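Local coordinates for protein putative invasin (Yersinia pseudotuberculosis IP 31758, PDB 5N40) that probably acts as a bacterial surface adhesin of the invasin family, presenting a C-type lectin-like domain on a rod of immunoglobulin-like domains, at residues 104-112 against 124-133; 262-272 against 306-314. The protein carries 1 engineered substitution. All coordinates share one frame; numbering follows the deposited sequence.

Contact 1. Residues 104-112 against 124-133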
loop_
_atom_site.group_PDB
_atom_site.type_symbol
_atom_site.label_atom_id
_atom_site.label_comp_id
_atom_site.label_asym_id
_atom_site.label_seq_id
_atom_site.Cartn_x
_atom_site.Cartn_y
_atom_site.Cartn_z
ATOM N N ALA A 104 -13.761 8.415 -16.315
ATOM C CA ALA A 104 -14.962 7.603 -16.282
ATOM C C ALA A 104 -15.340 7.315 -14.834
ATOM O O ALA A 104 -14.491 6.844 -14.060
ATOM C CB ALA A 104 -14.741 6.292 -17.032
ATOM N N PRO A 105 -16.572 7.595 -14.425
ATOM C CA PRO A 105 -17.003 7.154 -13.095
ATOM C C PRO A 105 -16.857 5.646 -12.975
ATOM O O PRO A 105 -17.291 4.892 -13.853
ATOM C CB PRO A 105 -18.465 7.596 -13.027
ATOM C CG PRO A 105 -18.533 8.786 -13.953
ATOM C CD PRO A 105 -17.583 8.463 -15.074
ATOM N N VAL A 106 -16.237 5.204 -11.878
ATOM C CA VAL A 106 -15.999 3.784 -11.648
ATOM C C VAL A 106 -16.311 3.415 -10.201
ATOM O O VAL A 106 -16.342 4.260 -9.304
ATOM C CB VAL A 106 -14.552 3.369 -11.976
ATOM C CG1 VAL A 106 -14.299 3.442 -13.468
ATOM C CG2 VAL A 106 -13.553 4.233 -11.204
ATOM N N ASP A 107 -16.553 2.122 -9.995
ATOM C CA ASP A 107 -16.556 1.509 -8.673
ATOM C C ASP A 107 -15.274 0.702 -8.533
ATOM O O ASP A 107 -14.909 -0.053 -9.443
ATOM C CB ASP A 107 -17.754 0.577 -8.461
ATOM C CG ASP A 107 -19.091 1.275 -8.601
ATOM O OD1 ASP A 107 -19.261 2.384 -8.048
ATOM O OD2 ASP A 107 -19.974 0.683 -9.255
ATOM N N LEU A 108 -14.600 0.866 -7.407
ATOM C CA LEU A 108 -13.359 0.157 -7.142
ATOM C C LEU A 108 -13.583 -0.965 -6.140
ATOM O O LEU A 108 -14.254 -0.783 -5.120
ATOM C CB LEU A 108 -12.290 1.100 -6.597
ATOM C CG LEU A 108 -11.883 2.289 -7.466
ATOM C CD1 LEU A 108 -10.696 3.010 -6.840
ATOM C CD2 LEU A 108 -11.553 1.862 -8.864
ATOM N N THR A 109 -13.001 -2.120 -6.437
ATOM C CA THR A 109 -12.847 -3.202 -5.478
ATOM C C THR A 109 -11.362 -3.370 -5.191
ATOM O O THR A 109 -10.542 -3.301 -6.109
ATOM C CB THR A 109 -13.428 -4.510 -6.021
ATOM O OG1 THR A 109 -14.797 -4.310 -6.395
ATOM C CG2 THR A 109 -13.356 -5.604 -4.971
ATOM N N VAL A 110 -11.019 -3.599 -3.922
ATOM C CA VAL A 110 -9.627 -3.755 -3.510
ATOM C C VAL A 110 -9.488 -5.080 -2.782
ATOM O O VAL A 110 -10.161 -5.309 -1.770
ATOM C CB VAL A 110 -9.155 -2.595 -2.619
ATOM C CG1 VAL A 110 -7.665 -2.721 -2.327
ATOM C CG2 VAL A 110 -9.442 -1.268 -3.293
ATOM N N LEU A 111 -8.608 -5.937 -3.296
ATOM C CA LEU A 111 -8.351 -7.270 -2.770
ATOM C C LEU A 111 -6.887 -7.379 -2.368
ATOM O O LEU A 111 -6.000 -6.903 -3.084
ATOM C CB LEU A 111 -8.669 -8.340 -3.818
ATOM C CG LEU A 111 -10.093 -8.347 -4.378
ATOM C CD1 LEU A 111 -10.264 -9.421 -5.433
ATOM C CD2 LEU A 111 -11.115 -8.529 -3.269
ATOM N N THR A 112 -6.629 -8.015 -1.232
ATOM C CA THR A 112 -5.271 -8.367 -0.843
ATOM C C THR A 112 -5.180 -9.878 -0.702
ATOM O O THR A 112 -6.131 -10.519 -0.242
ATOM C CB THR A 112 -4.862 -7.698 0.470
ATOM O OG1 THR A 112 -5.822 -8.011 1.481
ATOM C CG2 THR A 112 -4.767 -6.176 0.292
ATOM N N SER A 124 0.164 -8.682 -1.820
ATOM C CA SER A 124 -0.291 -8.419 -3.178
ATOM C C SER A 124 -1.644 -7.724 -3.108
ATOM O O SER A 124 -2.612 -8.293 -2.598
ATOM C CB SER A 124 -0.391 -9.716 -3.977
ATOM O OG SER A 124 -0.709 -9.452 -5.335
ATOM N N LEU A 125 -1.704 -6.495 -3.607
ATOM C CA LEU A 125 -2.897 -5.663 -3.542
ATOM C C LEU A 125 -3.395 -5.442 -4.959
ATOM O O LEU A 125 -2.641 -4.962 -5.813
ATOM C CB LEU A 125 -2.590 -4.329 -2.853
ATOM C CG LEU A 125 -3.734 -3.356 -2.541
ATOM C CD1 LEU A 125 -3.294 -2.400 -1.448
ATOM C CD2 LEU A 125 -4.187 -2.576 -3.765
ATOM N N THR A 126 -4.654 -5.803 -5.211
ATOM C CA THR A 126 -5.273 -5.650 -6.523
ATOM C C THR A 126 -6.452 -4.687 -6.449
ATOM O O THR A 126 -7.358 -4.865 -5.628
ATOM C CB THR A 126 -5.746 -7.002 -7.067
ATOM O OG1 THR A 126 -4.627 -7.887 -7.200
ATOM C CG2 THR A 126 -6.427 -6.837 -8.415
ATOM N N VAL A 127 -6.435 -3.680 -7.316
ATOM C CA VAL A 127 -7.570 -2.784 -7.537
ATOM C C VAL A 127 -8.286 -3.239 -8.796
ATOM O O VAL A 127 -7.652 -3.412 -9.843
ATOM C CB VAL A 127 -7.113 -1.318 -7.682
ATOM C CG1 VAL A 127 -8.330 -0.391 -7.806
ATOM C CG2 VAL A 127 -6.218 -0.897 -6.528
ATOM N N ILE A 128 -9.603 -3.416 -8.706
ATOM C CA ILE A 128 -10.434 -3.743 -9.858
ATOM C C ILE A 128 -11.392 -2.581 -10.065
ATOM O O ILE A 128 -12.127 -2.209 -9.141
ATOM C CB ILE A 128 -11.220 -5.048 -9.666
ATOM C CG1 ILE A 128 -10.284 -6.195 -9.285
ATOM C CG2 ILE A 128 -12.023 -5.367 -10.939
ATOM C CD1 ILE A 128 -11.004 -7.463 -8.897
ATOM N N ALA A 129 -11.376 -2.008 -11.265
ATOM C CA ALA A 129 -12.238 -0.884 -11.617
ATOM C C ALA A 129 -13.283 -1.350 -12.620
ATOM O O ALA A 129 -12.953 -2.010 -13.616
ATOM C CB ALA A 129 -11.426 0.276 -12.198
ATOM N N LYS A 130 -14.537 -1.020 -12.345
ATOM C CA LYS A 130 -15.634 -1.250 -13.267
ATOM C C LYS A 130 -16.398 0.050 -13.442
ATOM O O LYS A 130 -16.508 0.854 -12.510
ATOM C CB LYS A 130 -16.568 -2.347 -12.759
ATOM C CG LYS A 130 -15.862 -3.694 -12.602
ATOM C CD LYS A 130 -16.717 -4.708 -11.894
ATOM C CE LYS A 130 -15.989 -6.040 -11.766
ATOM N NZ LYS A 130 -16.811 -7.006 -10.999
ATOM N N TYR A 131 -16.942 0.247 -14.636
ATOM C CA TYR A 131 -17.739 1.443 -14.870
ATOM C C TYR A 131 -18.906 1.463 -13.896
ATOM O O TYR A 131 -19.553 0.440 -13.647
ATOM C CB TYR A 131 -18.233 1.497 -16.312
ATOM C CG TYR A 131 -17.110 1.618 -17.310
ATOM C CD1 TYR A 131 -16.220 2.683 -17.254
ATOM C CD2 TYR A 131 -16.923 0.667 -18.292
ATOM C CE1 TYR A 131 -15.174 2.793 -18.148
ATOM C CE2 TYR A 131 -15.887 0.775 -19.199
ATOM C CZ TYR A 131 -15.018 1.844 -19.124
ATOM O OH TYR A 131 -13.986 1.949 -20.018
ATOM N N LYS A 132 -19.163 2.640 -13.339
ATOM C CA LYS A 132 -19.992 2.753 -12.150
ATOM C C LYS A 132 -21.348 2.081 -12.343
ATOM O O LYS A 132 -22.060 2.339 -13.321
ATOM C CB LYS A 132 -20.172 4.230 -11.790
ATOM C CG LYS A 132 -20.945 4.451 -10.513
ATOM C CD LYS A 132 -20.786 5.865 -9.996
ATOM C CE LYS A 132 -19.399 6.117 -9.396
ATOM N NZ LYS A 132 -19.258 7.535 -8.921
ATOM N N SER A 133 -21.696 1.225 -11.377
ATOM C CA SER A 133 -22.961 0.500 -11.294
ATOM C C SER A 133 -23.088 -0.587 -12.351
ATOM O O SER A 133 -24.189 -1.090 -12.579
ATOM C CB SER A 133 -24.166 1.446 -11.374
ATOM O OG SER A 133 -24.464 1.816 -12.715
#

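Contact 2. Residues 262-272 against 306-314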
loop_
_atom_site.group_PDB
_atom_site.type_symbol
_atom_site.label_atom_id
_atom_site.label_comp_id
_atom_site.label_asym_id
_atom_site.label_seq_id
_atom_site.Cartn_x
_atom_site.Cartn_y
_atom_site.Cartn_z
ATOM N N GLU A 262 9.615 -2.295 26.957
ATOM C CA GLU A 262 10.686 -2.501 25.995
ATOM C C GLU A 262 10.070 -2.879 24.658
ATOM O O GLU A 262 9.159 -3.712 24.611
ATOM C CB GLU A 262 11.648 -3.591 26.483
ATOM C CG GLU A 262 12.875 -3.740 25.621
ATOM C CD GLU A 262 13.913 -4.649 26.252
ATOM O OE1 GLU A 262 13.837 -4.886 27.480
ATOM O OE2 GLU A 262 14.796 -5.120 25.516
ATOM N N ASN A 263 10.558 -2.249 23.585
ATOM C CA ASN A 263 10.086 -2.509 22.225
ATOM C C ASN A 263 8.575 -2.328 22.133
ATOM O O ASN A 263 7.871 -3.140 21.529
ATOM C CB ASN A 263 10.503 -3.901 21.752
ATOM C CG ASN A 263 12.006 -4.093 21.794
ATOM O OD1 ASN A 263 12.763 -3.152 21.558
ATOM N ND2 ASN A 263 12.446 -5.306 22.105
ATOM N N ASN A 264 8.078 -1.255 22.753
ATOM C CA ASN A 264 6.679 -0.835 22.658
ATOM C C ASN A 264 5.716 -1.843 23.275
ATOM O O ASN A 264 4.518 -1.848 22.949
ATOM C CB ASN A 264 6.294 -0.551 21.204
ATOM C CG ASN A 264 6.985 0.680 20.657
ATOM O OD1 ASN A 264 7.110 1.692 21.349
ATOM N ND2 ASN A 264 7.451 0.601 19.417
ATOM N N GLU A 265 6.216 -2.694 24.164
ATOM C CA GLU A 265 5.395 -3.620 24.929
ATOM C C GLU A 265 5.795 -3.557 26.399
ATOM O O GLU A 265 6.923 -3.185 26.743
ATOM C CB GLU A 265 5.545 -5.061 24.408
ATOM C CG GLU A 265 5.303 -5.230 22.916
ATOM C CD GLU A 265 3.832 -5.108 22.529
ATOM O OE1 GLU A 265 2.970 -5.093 23.442
ATOM O OE2 GLU A 265 3.549 -5.020 21.308
ATOM N N THR A 266 4.857 -3.941 27.268
ATOM C CA THR A 266 5.070 -3.962 28.711
ATOM C C THR A 266 5.167 -5.405 29.183
ATOM O O THR A 266 4.207 -6.173 29.063
ATOM C CB THR A 266 3.944 -3.236 29.448
ATOM O OG1 THR A 266 3.923 -1.870 29.035
ATOM C CG2 THR A 266 4.154 -3.297 30.955
ATOM N N TRP A 267 6.313 -5.753 29.749
ATOM C CA TRP A 267 6.637 -7.130 30.078
ATOM C C TRP A 267 6.555 -7.373 31.577
ATOM O O TRP A 267 6.877 -6.500 32.387
ATOM C CB TRP A 267 8.037 -7.472 29.581
ATOM C CG TRP A 267 8.162 -7.281 28.112
ATOM C CD1 TRP A 267 8.642 -6.183 27.462
ATOM C CD2 TRP A 267 7.777 -8.211 27.103
ATOM N NE1 TRP A 267 8.600 -6.384 26.107
ATOM C CE2 TRP A 267 8.067 -7.623 25.861
ATOM C CE3 TRP A 267 7.219 -9.496 27.132
ATOM C CZ2 TRP A 267 7.810 -8.274 24.652
ATOM C CZ3 TRP A 267 6.975 -10.138 25.947
ATOM C CH2 TRP A 267 7.266 -9.528 24.718
ATOM N N ALA A 268 6.121 -8.578 31.931
ATOM C CA ALA A 268 6.170 -9.027 33.313
ATOM C C ALA A 268 7.603 -9.379 33.694
ATOM O O ALA A 268 8.361 -9.918 32.883
ATOM C CB ALA A 268 5.264 -10.239 33.512
ATOM N N MET A 269 7.967 -9.079 34.940
ATOM C CA MET A 269 9.312 -9.317 35.445
ATOM C C MET A 269 9.223 -9.948 36.828
ATOM O O MET A 269 8.255 -9.729 37.560
ATOM C CB MET A 269 10.124 -8.015 35.499
ATOM C CG MET A 269 10.144 -7.244 34.185
ATOM S SD MET A 269 10.954 -8.115 32.820
ATOM C CE MET A 269 12.647 -7.581 33.036
ATOM N N PHE A 270 10.246 -10.730 37.182
ATOM C CA PHE A 270 10.156 -11.661 38.297
ATOM C C PHE A 270 11.457 -11.687 39.090
ATOM O O PHE A 270 12.545 -11.522 38.535
ATOM C CB PHE A 270 9.861 -13.087 37.805
ATOM C CG PHE A 270 8.654 -13.188 36.926
ATOM C CD1 PHE A 270 8.745 -12.908 35.571
ATOM C CD2 PHE A 270 7.431 -13.566 37.451
ATOM C CE1 PHE A 270 7.629 -12.999 34.759
ATOM C CE2 PHE A 270 6.313 -13.658 36.642
ATOM C CZ PHE A 270 6.416 -13.376 35.295
ATOM N N ASN A 271 11.333 -11.909 40.398
ATOM C CA ASN A 271 12.487 -12.298 41.194
ATOM C C ASN A 271 12.613 -13.817 41.148
ATOM O O ASN A 271 11.810 -14.511 40.518
ATOM C CB ASN A 271 12.382 -11.776 42.631
ATOM C CG ASN A 271 11.228 -12.389 43.409
ATOM O OD1 ASN A 271 10.641 -13.395 43.011
ATOM N ND2 ASN A 271 10.904 -11.775 44.546
ATOM N N GLN A 272 13.633 -14.349 41.824
ATOM C CA GLN A 272 13.936 -15.770 41.686
ATOM C C GLN A 272 12.796 -16.642 42.207
ATOM O O GLN A 272 12.404 -17.619 41.560
ATOM C CB GLN A 272 15.245 -16.094 42.405
ATOM C CG GLN A 272 15.785 -17.476 42.092
ATOM C CD GLN A 272 16.341 -17.602 40.680
ATOM O OE1 GLN A 272 16.702 -16.609 40.042
ATOM N NE2 GLN A 272 16.435 -18.838 40.195
ATOM N N PRO A 306 12.841 -9.473 23.984
ATOM C CA PRO A 306 13.479 -8.267 24.540
ATOM C C PRO A 306 14.729 -8.628 25.330
ATOM O O PRO A 306 14.678 -9.467 26.234
ATOM C CB PRO A 306 12.398 -7.685 25.456
ATOM C CG PRO A 306 11.612 -8.884 25.885
ATOM C CD PRO A 306 11.604 -9.819 24.709
ATOM N N THR A 307 15.841 -7.956 25.025
ATOM C CA THR A 307 17.138 -8.357 25.567
ATOM C C THR A 307 17.832 -7.278 26.395
ATOM O O THR A 307 18.972 -7.495 26.828
ATOM C CB THR A 307 18.074 -8.794 24.435
ATOM O OG1 THR A 307 18.244 -7.717 23.508
ATOM C CG2 THR A 307 17.531 -10.023 23.721
ATOM N N MET A 308 17.199 -6.131 26.639
ATOM C CA MET A 308 17.866 -5.101 27.437
ATOM C C MET A 308 18.033 -5.524 28.892
ATOM O O MET A 308 18.935 -5.026 29.577
ATOM C CB MET A 308 17.096 -3.780 27.368
ATOM C CG MET A 308 17.252 -3.044 26.051
ATOM S SD MET A 308 16.343 -1.480 26.027
ATOM C CE MET A 308 16.955 -0.747 24.511
ATOM N N GLN A 309 17.194 -6.432 29.384
ATOM C CA GLN A 309 17.261 -6.889 30.763
ATOM C C GLN A 309 17.571 -8.379 30.794
ATOM O O GLN A 309 17.216 -9.129 29.878
ATOM C CB GLN A 309 15.954 -6.610 31.520
ATOM C CG GLN A 309 15.439 -5.176 31.385
ATOM C CD GLN A 309 16.477 -4.125 31.769
ATOM O OE1 GLN A 309 17.451 -4.414 32.470
ATOM N NE2 GLN A 309 16.268 -2.894 31.305
ATOM N N VAL A 310 18.238 -8.802 31.865
ATOM C CA VAL A 310 18.769 -10.158 31.918
ATOM C C VAL A 310 17.646 -11.171 32.113
ATOM O O VAL A 310 16.521 -10.842 32.514
ATOM C CB VAL A 310 19.827 -10.275 33.027
ATOM C CG1 VAL A 310 20.926 -9.252 32.794
ATOM C CG2 VAL A 310 19.193 -10.089 34.412
ATOM N N TYR A 311 17.974 -12.431 31.825
ATOM C CA TYR A 311 17.080 -13.568 31.980
ATOM C C TYR A 311 17.552 -14.434 33.140
ATOM O O TYR A 311 18.753 -14.683 33.289
ATOM C CB TYR A 311 17.032 -14.398 30.687
ATOM C CG TYR A 311 16.181 -13.761 29.604
ATOM C CD1 TYR A 311 16.536 -12.547 29.032
ATOM C CD2 TYR A 311 15.021 -14.379 29.157
ATOM C CE1 TYR A 311 15.738 -11.952 28.054
ATOM C CE2 TYR A 311 14.226 -13.798 28.175
ATOM C CZ TYR A 311 14.593 -12.593 27.627
ATOM O OH TYR A 311 13.788 -12.017 26.650
ATOM N N ARG A 312 16.612 -14.888 33.962
ATOM C CA ARG A 312 16.967 -15.669 35.141
ATOM C C ARG A 312 17.310 -17.105 34.760
ATOM O O ARG A 312 16.758 -17.672 33.811
ATOM C CB ARG A 312 15.825 -15.664 36.164
ATOM C CG ARG A 312 15.595 -14.305 36.809
ATOM C CD ARG A 312 14.750 -14.398 38.079
ATOM N NE ARG A 312 14.834 -13.163 38.856
ATOM C CZ ARG A 312 15.854 -12.840 39.648
ATOM N NH1 ARG A 312 16.890 -13.663 39.782
ATOM N NH2 ARG A 312 15.841 -11.691 40.309
ATOM N N SER A 313 18.241 -17.689 35.510
ATOM C CA SER A 313 18.583 -19.096 35.374
ATOM C C SER A 313 18.382 -19.797 36.708
ATOM O O SER A 313 18.198 -19.166 37.752
ATOM C CB SER A 313 20.030 -19.285 34.896
ATOM O OG SER A 313 20.921 -19.429 35.996
ATOM N N SER A 314 18.435 -21.123 36.661
ATOM C CA SER A 314 18.295 -21.951 37.849
ATOM C C SER A 314 19.634 -22.461 38.365
ATOM O O SER A 314 19.656 -23.357 39.214
ATOM C CB SER A 314 17.371 -23.130 37.555
ATOM O OG SER A 314 17.849 -23.868 36.444
HETATM O O HOH W 1 14.668 -7.256 28.315
HETATM O O HOH W 2 14.266 -2.356 29.242
HETATM O O HOH W 3 18.589 -15.675 38.118
#

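Contact 1. Residues 104-112 against 124-133
An antiparallel strand pair at the edge of an immunoglobulin-like beta-sandwich domain brings strand 106-112 alongside 124-131, and the pairing follows the classical alternation of hydrogen-bonded and non-hydrogen-bonded pairs. Asp107 faces Lys130, Thr109 faces Ile128 and Leu111 faces Thr126, each couple exchanging two backbone bonds; Thr126 N to Leu111 O, at 2.7 Å, is the shortest of the six. Between them, in the non-hydrogen-bonded positions, Leu108 with Ala129, Val110 with Val127 and Thr112 with Leu125 send their side chains to the face turned toward the second sheet, where Met143, Phe145 and Thr212 continue the packing. Here a methyl of Leu108, CD2, lies 3.7 Å from Ala129 CB and also reaches Val127 CG1. Val110 CG1, anti to its own backbone N (chi1 -174°), reaches across to Leu125 CD2 at 3.8 Å. The other face carries Thr109, Leu111, Thr126 and Ile128; on it the far methyls of Leu111 and Ile128, both named CD1, meet at 4.0 Å. Beyond Lys130 the regular pattern gives way: Lys132 N bonds to Pro105 O from above the carbonyl plane, while the Tyr131 ring offers its edge to Ala104 CB, 3.7 Å from CE1. The Lys132 side chain crosses Asp107 at about a right angle, its ammonium in a salt bridge with Asp208. The carboxylate of Asp107 instead grips the backbone past the strand end: Ser133 N meets OD2 on the syn side but 32° out of the carboxylate plane, at 2.8 Å, the N-H pointing almost straight (174°).

Contact 2. Residues 262-272 against 306-314
Within the C-type lectin-like domain, the beta hairpin 258-269 and the chain running on to helix 272-278 are joined to segment 306-314 by polar grips at both ends and a patch of side-chain packing. Carboxylate bonding holds the hairpin end. Glu262, extended beyond CG, reaches the loop Pro306-Met308, and its OE2 takes the N-H of Met308 on the syn side at 2.8 Å. Its OE1 accepts from two waters, one of which also accepts from Gln309 N and gives a weak bond to Pro306 O; the other accepts from Gln309 NE2. Asn260 is a further partner of OE1.

Packing comes next. Pro306 CG sits over one face of the Trp267 indole, a CH-pi contact 3.9 Å from the centroid of the five-membered ring. The indole's rotation is fixed in part by NE1, which donates in the ring plane to Glu262 O; that oxygen also takes Glu265 N of the type I' turn from the opposite face of its plane. Further along, the bent chain of Met269 brings CE within 3.8 Å of Gln309 CB.

Hydrogen bonds of the Arg312 guanidinium and the Gln272 amide form the last group. Arg312, extended from CG to NE, points NE straight at Phe270 O (2.8 Å, 172°), with this oxygen in the guanidinium plane while NE itself stands above the Phe270 carbonyl plane; NH2 is taken by Gly340 O and Gly344 O. Gln272 N lies over the centre of one guanidinium face; it and Arg312 NE, both donors, are 3.4 Å apart without bonding. The Gln272 side chain bends at chi2 (72°), and its amide stands almost perpendicular to the guanidinium: OE1 takes a weak bond from NH1, and NE2 donates to Ser313 O at 3.0 Å.

Overall arrangement
Followed from the N terminus, the chain first completes an immunoglobulin-like sheet domain and then enters contact 1, which closes a short loop of 11 residues, including strand 116-118, at the edge of the next sandwich. The chain then builds the rest of that domain before it reaches the C-terminal adhesion domain. There contact 2 closes a longer loop of 33 residues, largely helical, tying the hairpin 258-269 to the chain that leads into the sheet containing strand 311-313. The two loops lie in series, neither nested nor crossing. Their centres stand 48 Å apart and their nearest atoms about 22 Å, so each contact joins elements within a single domain of the elongated molecule.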